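Local atomic coordinates of beta-L-arabinobiosidase (PDB entry 5MQR), a protein that hydrolyses glycosidic bonds, as a beta-L-arabinobiosidase and possibly also a sialidase, in the breakdown of complex plant pectin by a gut bacterium. Residues 618-623 against 1055-1060; 1063-1068 against 1086-1091. One frame throughout, in Å; residues are numbered along the deposited sequence.

Contact 1: residues 618-623 against 1055-1060; sequences SAFLKY and CLDNVL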
loop_
_atom_site.group_PDB
_atom_site.type_symbol
_atom_site.label_atom_id
_atom_site.label_comp_id
_atom_site.label_asym_id
_atom_site.label_seq_id
_atom_site.Cartn_x
_atom_site.Cartn_y
_atom_site.Cartn_z
ATOM N N SER A 618 -10.161 -6.226 5.263
ATOM C CA SER A 618 -8.706 -6.082 5.254
ATOM C C SER A 618 -8.257 -5.301 4.026
ATOM O O SER A 618 -8.560 -5.674 2.927
ATOM C CB SER A 618 -8.040 -7.456 5.243
ATOM O OG SER A 618 -6.655 -7.373 5.584
ATOM N N ALA A 619 -7.510 -4.224 4.220
ATOM C CA ALA A 619 -7.181 -3.301 3.132
ATOM C C ALA A 619 -5.973 -3.718 2.272
ATOM O O ALA A 619 -5.961 -3.437 1.086
ATOM C CB ALA A 619 -6.964 -1.897 3.709
ATOM N N PHE A 620 -4.954 -4.315 2.886
ATOM C CA PHE A 620 -3.721 -4.726 2.211
ATOM C C PHE A 620 -3.507 -6.236 2.318
ATOM O O PHE A 620 -3.274 -6.901 1.297
ATOM C CB PHE A 620 -2.521 -3.956 2.767
ATOM C CG PHE A 620 -2.574 -2.491 2.483
ATOM C CD1 PHE A 620 -3.424 -1.651 3.223
ATOM C CD2 PHE A 620 -1.824 -1.939 1.450
ATOM C CE1 PHE A 620 -3.510 -0.297 2.952
ATOM C CE2 PHE A 620 -1.911 -0.585 1.172
ATOM C CZ PHE A 620 -2.764 0.231 1.922
ATOM N N LEU A 621 -3.623 -6.807 3.515
ATOM C CA LEU A 621 -3.395 -8.245 3.684
ATOM C C LEU A 621 -4.638 -9.060 3.363
ATOM O O LEU A 621 -5.767 -8.597 3.569
ATOM C CB LEU A 621 -2.944 -8.544 5.128
ATOM C CG LEU A 621 -1.714 -7.756 5.614
ATOM C CD1 LEU A 621 -1.351 -8.154 7.037
ATOM C CD2 LEU A 621 -0.514 -7.926 4.683
ATOM N N LYS A 622 -4.414 -10.278 2.868
ATOM C CA LYS A 622 -5.483 -11.205 2.557
ATOM C C LYS A 622 -5.247 -12.542 3.240
ATOM O O LYS A 622 -4.119 -13.045 3.300
ATOM C CB LYS A 622 -5.593 -11.395 1.038
ATOM C CG LYS A 622 -5.957 -10.108 0.256
ATOM C CD LYS A 622 -7.379 -9.631 0.556
ATOM C CE LYS A 622 -7.528 -8.096 0.594
ATOM N NZ LYS A 622 -8.977 -7.706 0.832
ATOM N N TYR A 623 -6.329 -13.116 3.762
ATOM C CA TYR A 623 -6.235 -14.330 4.534
ATOM C C TYR A 623 -5.633 -15.465 3.713
ATOM O O TYR A 623 -4.854 -16.242 4.252
ATOM C CB TYR A 623 -7.586 -14.746 5.146
ATOM C CG TYR A 623 -7.410 -16.000 5.968
ATOM C CD1 TYR A 623 -6.773 -15.939 7.196
ATOM C CD2 TYR A 623 -7.770 -17.266 5.463
ATOM C CE1 TYR A 623 -6.515 -17.092 7.926
ATOM C CE2 TYR A 623 -7.537 -18.427 6.214
ATOM C CZ TYR A 623 -6.904 -18.317 7.448
ATOM O OH TYR A 623 -6.601 -19.414 8.219
ATOM N N CYS A 1055 2.789 -5.084 9.007
ATOM C CA CYS A 1055 1.424 -4.604 8.895
ATOM C C CYS A 1055 0.481 -5.365 9.793
ATOM O O CYS A 1055 0.527 -6.580 9.855
ATOM C CB CYS A 1055 0.964 -4.723 7.435
ATOM S SG CYS A 1055 -0.776 -4.341 7.183
ATOM N N LEU A 1056 -0.359 -4.629 10.498
ATOM C CA LEU A 1056 -1.509 -5.202 11.182
ATOM C C LEU A 1056 -2.742 -4.674 10.493
ATOM O O LEU A 1056 -2.939 -3.488 10.385
ATOM C CB LEU A 1056 -1.541 -4.826 12.651
ATOM C CG LEU A 1056 -2.710 -5.413 13.452
ATOM C CD1 LEU A 1056 -2.534 -6.912 13.683
ATOM C CD2 LEU A 1056 -2.838 -4.677 14.777
ATOM N N ASP A 1057 -3.582 -5.585 10.045
ATOM C CA ASP A 1057 -4.713 -5.262 9.192
ATOM C C ASP A 1057 -5.937 -5.986 9.701
ATOM O O ASP A 1057 -5.852 -6.889 10.544
ATOM C CB ASP A 1057 -4.399 -5.728 7.782
ATOM C CG ASP A 1057 -5.037 -4.879 6.707
ATOM O OD1 ASP A 1057 -5.989 -4.107 6.953
ATOM O OD2 ASP A 1057 -4.571 -5.007 5.565
ATOM N N ASN A 1058 -7.075 -5.583 9.160
ATOM C CA ASN A 1058 -8.358 -6.196 9.437
ATOM C C ASN A 1058 -8.727 -6.070 10.913
ATOM O O ASN A 1058 -9.405 -6.948 11.446
ATOM C CB ASN A 1058 -8.382 -7.681 8.996
ATOM C CG ASN A 1058 -9.795 -8.196 8.727
ATOM O OD1 ASN A 1058 -10.673 -7.435 8.364
ATOM N ND2 ASN A 1058 -10.010 -9.475 8.910
ATOM N N VAL A 1059 -8.319 -4.978 11.555
ATOM C CA VAL A 1059 -8.624 -4.795 12.967
ATOM C C VAL A 1059 -10.016 -4.163 13.073
ATOM O O VAL A 1059 -10.261 -3.104 12.465
ATOM C CB VAL A 1059 -7.595 -3.872 13.651
ATOM C CG1 VAL A 1059 -7.998 -3.579 15.102
ATOM C CG2 VAL A 1059 -6.200 -4.473 13.596
ATOM N N LEU A 1060 -10.918 -4.776 13.841
ATOM C CA LEU A 1060 -12.205 -4.148 14.144
ATOM C C LEU A 1060 -12.061 -3.361 15.424
ATOM O O LEU A 1060 -11.931 -3.923 16.505
ATOM C CB LEU A 1060 -13.328 -5.172 14.273
ATOM C CG LEU A 1060 -14.765 -4.613 14.328
ATOM C CD1 LEU A 1060 -15.089 -3.783 13.082
ATOM C CD2 LEU A 1060 -15.742 -5.770 14.455
#
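Three successive backbone amides of the 618-623 loop close on one side chain of strand 1053-1061, the carboxylate of Asp1057. Its OD2 takes two of them. Phe620 N arrives on the syn lone pair of Asp1057 OD2 at 2.8 Å, and Leu621 N comes to Asp1057 OD2 from the anti side, 22° out of the carboxylate plane, at 2.9 Å. The other oxygen, Asp1057 OD1, accepts Ala619 N at 3.1 Å and also Asn1058 N, both from the same face of the plane, and Thr1067 OG1 adds a further bond there. With donors on both oxygens the buried carboxylate is fixed in its rotation, and they would favour its ionised form. Here a loop that precedes helix 627-636 is tied to a strand of the C-terminal antiparallel sheet, in the region assigned to the glycosyl hydrolase family 65 C-terminal domain. Ser618 turns its OG away from its own N (chi1 -165°), where it donates to Leu621 O and lies 3.2 Å from Asp1057 OD2, while its CB rests on Asn1058 CB. Leu621 sets CG and CD1 against Cys1055, CD1 lying 3.9 Å from Cys1055 SG, and Leu660 of strand 660-662 touches the same leucine.

Contact 2: residues 1063-1068 against 1086-1091; sequences GHNLTI and FVNGKE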
loop_
_atom_site.group_PDB
_atom_site.type_symbol
_atom_site.label_atom_id
_atom_site.label_comp_id
_atom_site.label_asym_id
_atom_site.label_seq_id
_atom_site.Cartn_x
_atom_site.Cartn_y
_atom_site.Cartn_z
ATOM N N GLY A 1063 -16.069 -0.073 15.606
ATOM C CA GLY A 1063 -16.915 -0.173 14.414
ATOM C C GLY A 1063 -16.272 0.173 13.090
ATOM O O GLY A 1063 -16.953 0.233 12.105
ATOM N N HIS A 1064 -14.953 0.358 13.068
ATOM C CA HIS A 1064 -14.183 0.682 11.873
ATOM C C HIS A 1064 -13.117 -0.379 11.676
ATOM O O HIS A 1064 -12.726 -1.034 12.629
ATOM C CB HIS A 1064 -13.527 2.044 12.049
ATOM C CG HIS A 1064 -14.498 3.174 11.985
ATOM N ND1 HIS A 1064 -15.378 3.460 13.012
ATOM C CD2 HIS A 1064 -14.753 4.072 11.004
ATOM C CE1 HIS A 1064 -16.126 4.495 12.669
ATOM N NE2 HIS A 1064 -15.764 4.885 11.458
ATOM N N ASN A 1065 -12.672 -0.551 10.445
ATOM C CA ASN A 1065 -11.625 -1.511 10.109
ATOM C C ASN A 1065 -10.281 -0.799 10.016
ATOM O O ASN A 1065 -10.125 0.051 9.144
ATOM C CB ASN A 1065 -11.940 -2.200 8.782
ATOM C CG ASN A 1065 -13.220 -3.017 8.854
ATOM O OD1 ASN A 1065 -13.365 -3.880 9.715
ATOM N ND2 ASN A 1065 -14.149 -2.734 7.975
ATOM N N LEU A 1066 -9.327 -1.111 10.905
ATOM C CA LEU A 1066 -8.046 -0.396 10.895
ATOM C C LEU A 1066 -6.945 -1.204 10.301
ATOM O O LEU A 1066 -6.932 -2.443 10.380
ATOM C CB LEU A 1066 -7.588 0.089 12.287
ATOM C CG LEU A 1066 -8.516 0.897 13.191
ATOM C CD1 LEU A 1066 -7.747 1.540 14.356
ATOM C CD2 LEU A 1066 -9.277 1.942 12.449
ATOM N N THR A 1067 -6.001 -0.470 9.729
ATOM C CA THR A 1067 -4.747 -1.026 9.243
ATOM C C THR A 1067 -3.622 -0.168 9.767
ATOM O O THR A 1067 -3.703 1.050 9.719
ATOM C CB THR A 1067 -4.682 -0.968 7.716
ATOM O OG1 THR A 1067 -5.895 -1.485 7.192
ATOM C CG2 THR A 1067 -3.508 -1.727 7.179
ATOM N N ILE A 1068 -2.572 -0.798 10.259
ATOM C CA ILE A 1068 -1.379 -0.074 10.670
ATOM C C ILE A 1068 -0.235 -0.732 9.938
ATOM O O ILE A 1068 -0.051 -1.933 10.028
ATOM C CB ILE A 1068 -1.119 -0.195 12.194
ATOM C CG1 ILE A 1068 -2.278 0.413 12.988
ATOM C CG2 ILE A 1068 0.221 0.438 12.564
ATOM C CD1 ILE A 1068 -2.354 -0.068 14.418
ATOM N N PHE A 1086 -4.682 3.313 8.358
ATOM C CA PHE A 1086 -5.836 3.396 7.485
ATOM C C PHE A 1086 -7.096 3.076 8.282
ATOM O O PHE A 1086 -7.089 2.221 9.158
ATOM C CB PHE A 1086 -5.708 2.461 6.273
ATOM C CG PHE A 1086 -4.560 2.800 5.347
ATOM C CD1 PHE A 1086 -3.248 2.485 5.690
ATOM C CD2 PHE A 1086 -4.793 3.403 4.100
ATOM C CE1 PHE A 1086 -2.181 2.793 4.841
ATOM C CE2 PHE A 1086 -3.731 3.725 3.245
ATOM C CZ PHE A 1086 -2.418 3.407 3.614
ATOM N N VAL A 1087 -8.167 3.789 7.946
ATOM C CA VAL A 1087 -9.516 3.533 8.430
ATOM C C VAL A 1087 -10.371 3.168 7.211
ATOM O O VAL A 1087 -10.506 3.981 6.295
ATOM C CB VAL A 1087 -10.083 4.786 9.117
ATOM C CG1 VAL A 1087 -11.528 4.575 9.577
ATOM C CG2 VAL A 1087 -9.173 5.182 10.265
ATOM N N ASN A 1088 -10.939 1.964 7.204
ATOM C CA ASN A 1088 -11.699 1.433 6.061
ATOM C C ASN A 1088 -10.991 1.684 4.742
ATOM O O ASN A 1088 -11.591 2.122 3.762
ATOM C CB ASN A 1088 -13.112 2.003 6.059
ATOM C CG ASN A 1088 -13.858 1.684 7.349
ATOM O OD1 ASN A 1088 -13.485 0.785 8.099
ATOM N ND2 ASN A 1088 -14.898 2.436 7.621
ATOM N N GLY A 1089 -9.691 1.406 4.749
ATOM C CA GLY A 1089 -8.842 1.551 3.581
ATOM C C GLY A 1089 -8.492 2.946 3.126
ATOM O O GLY A 1089 -7.897 3.091 2.067
ATOM N N LYS A 1090 -8.857 3.966 3.898
ATOM C CA LYS A 1090 -8.497 5.357 3.600
ATOM C C LYS A 1090 -7.488 5.815 4.643
ATOM O O LYS A 1090 -7.694 5.618 5.860
ATOM C CB LYS A 1090 -9.737 6.249 3.624
ATOM C CG LYS A 1090 -10.780 5.881 2.573
ATOM C CD LYS A 1090 -10.272 6.153 1.149
ATOM C CE LYS A 1090 -11.355 5.960 0.082
ATOM N NZ LYS A 1090 -10.755 5.613 -1.266
ATOM N N GLU A 1091 -6.395 6.410 4.172
ATOM C CA GLU A 1091 -5.325 6.854 5.056
ATOM C C GLU A 1091 -5.836 7.901 6.030
ATOM O O GLU A 1091 -6.522 8.841 5.633
ATOM C CB GLU A 1091 -4.141 7.426 4.270
ATOM C CG GLU A 1091 -3.085 8.015 5.199
ATOM C CD GLU A 1091 -1.812 8.448 4.506
ATOM O OE1 GLU A 1091 -1.385 7.800 3.516
ATOM O OE2 GLU A 1091 -1.237 9.445 4.988
HETATM O O HOH W 1 -17.061 1.729 9.597
HETATM O O HOH W 2 -8.298 0.000 6.984
#
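Asn1065 O is gripped from two directions: Asn1088 N donates to it in the carbonyl plane at 2.8 Å, and a water donates a second bond at the same length. That water also donates to Thr1067 OG1, whose hydroxyl is also hydrogen-bonded to Asp1057, and accepts from Gly1089 N, so one molecule stitches strand 1064-1071 to the type I' turn running from Val1087 to Lys1090. The turn is the tight connection of a beta hairpin, between strands 1082-1087 and 1090-1095, and Asn1088 and Gly1089 both have positive phi, as its two central residues require. Alongside, 1064-1071 and 1082-1087 pair antiparallel. Thr1067 and Phe1086 form a hydrogen-bonded pair, with Thr1067 N reaching Phe1086 O at 3.0 Å and Phe1086 N returning to Thr1067 O; Leu1066 and Val1087 form the next, non-hydrogen-bonded pair. Past the last regular pair the return bond comes from a side chain. With CG beside its own backbone N (chi1 -58°), Asn1088 swings OD1 back to Asn1065 N, a nearly straight bond of 165° that mimics a main-chain carbonyl. On the face of Leu1066 and Val1087, these side chains lie side by side, Leu1066 CD2 3.9 Å from Val1087 CG2, and Ile1040 of strand 1040-1042 packs on both. The other methyl, Val1087 CG1, approaches His1064 CD2 to 3.6 Å. The imidazole and the Asn1088 amide are almost parallel, their planes 7° apart, and Asn1088 ND2 donates to a second water that in turn donates to Gly1063 O at 2.9 Å.

Both segments of contact 1 come earlier in the chain than those of contact 2; their centres lie about 9 Å apart and both reach one five-stranded antiparallel sheet. Strands 1053-1061 and 1064-1071, consecutive in sequence, are neighbours there and carry one side of each contact. Val1059 O and Leu1066 N probably share a bond of 2.7 Å at a G1 beta bulge, where Asn1058 and Val1059 both face Leu1066. Thr1067 OG1 joins the two sites through Asp1057 OD1, and Phe620 CZ packs 3.6 Å from Phe1086 CZ. Thus a loop 432 residues before strand segment 1055-1060 is tied to the sheet, while contact 2 joins neighbours in sequence within it.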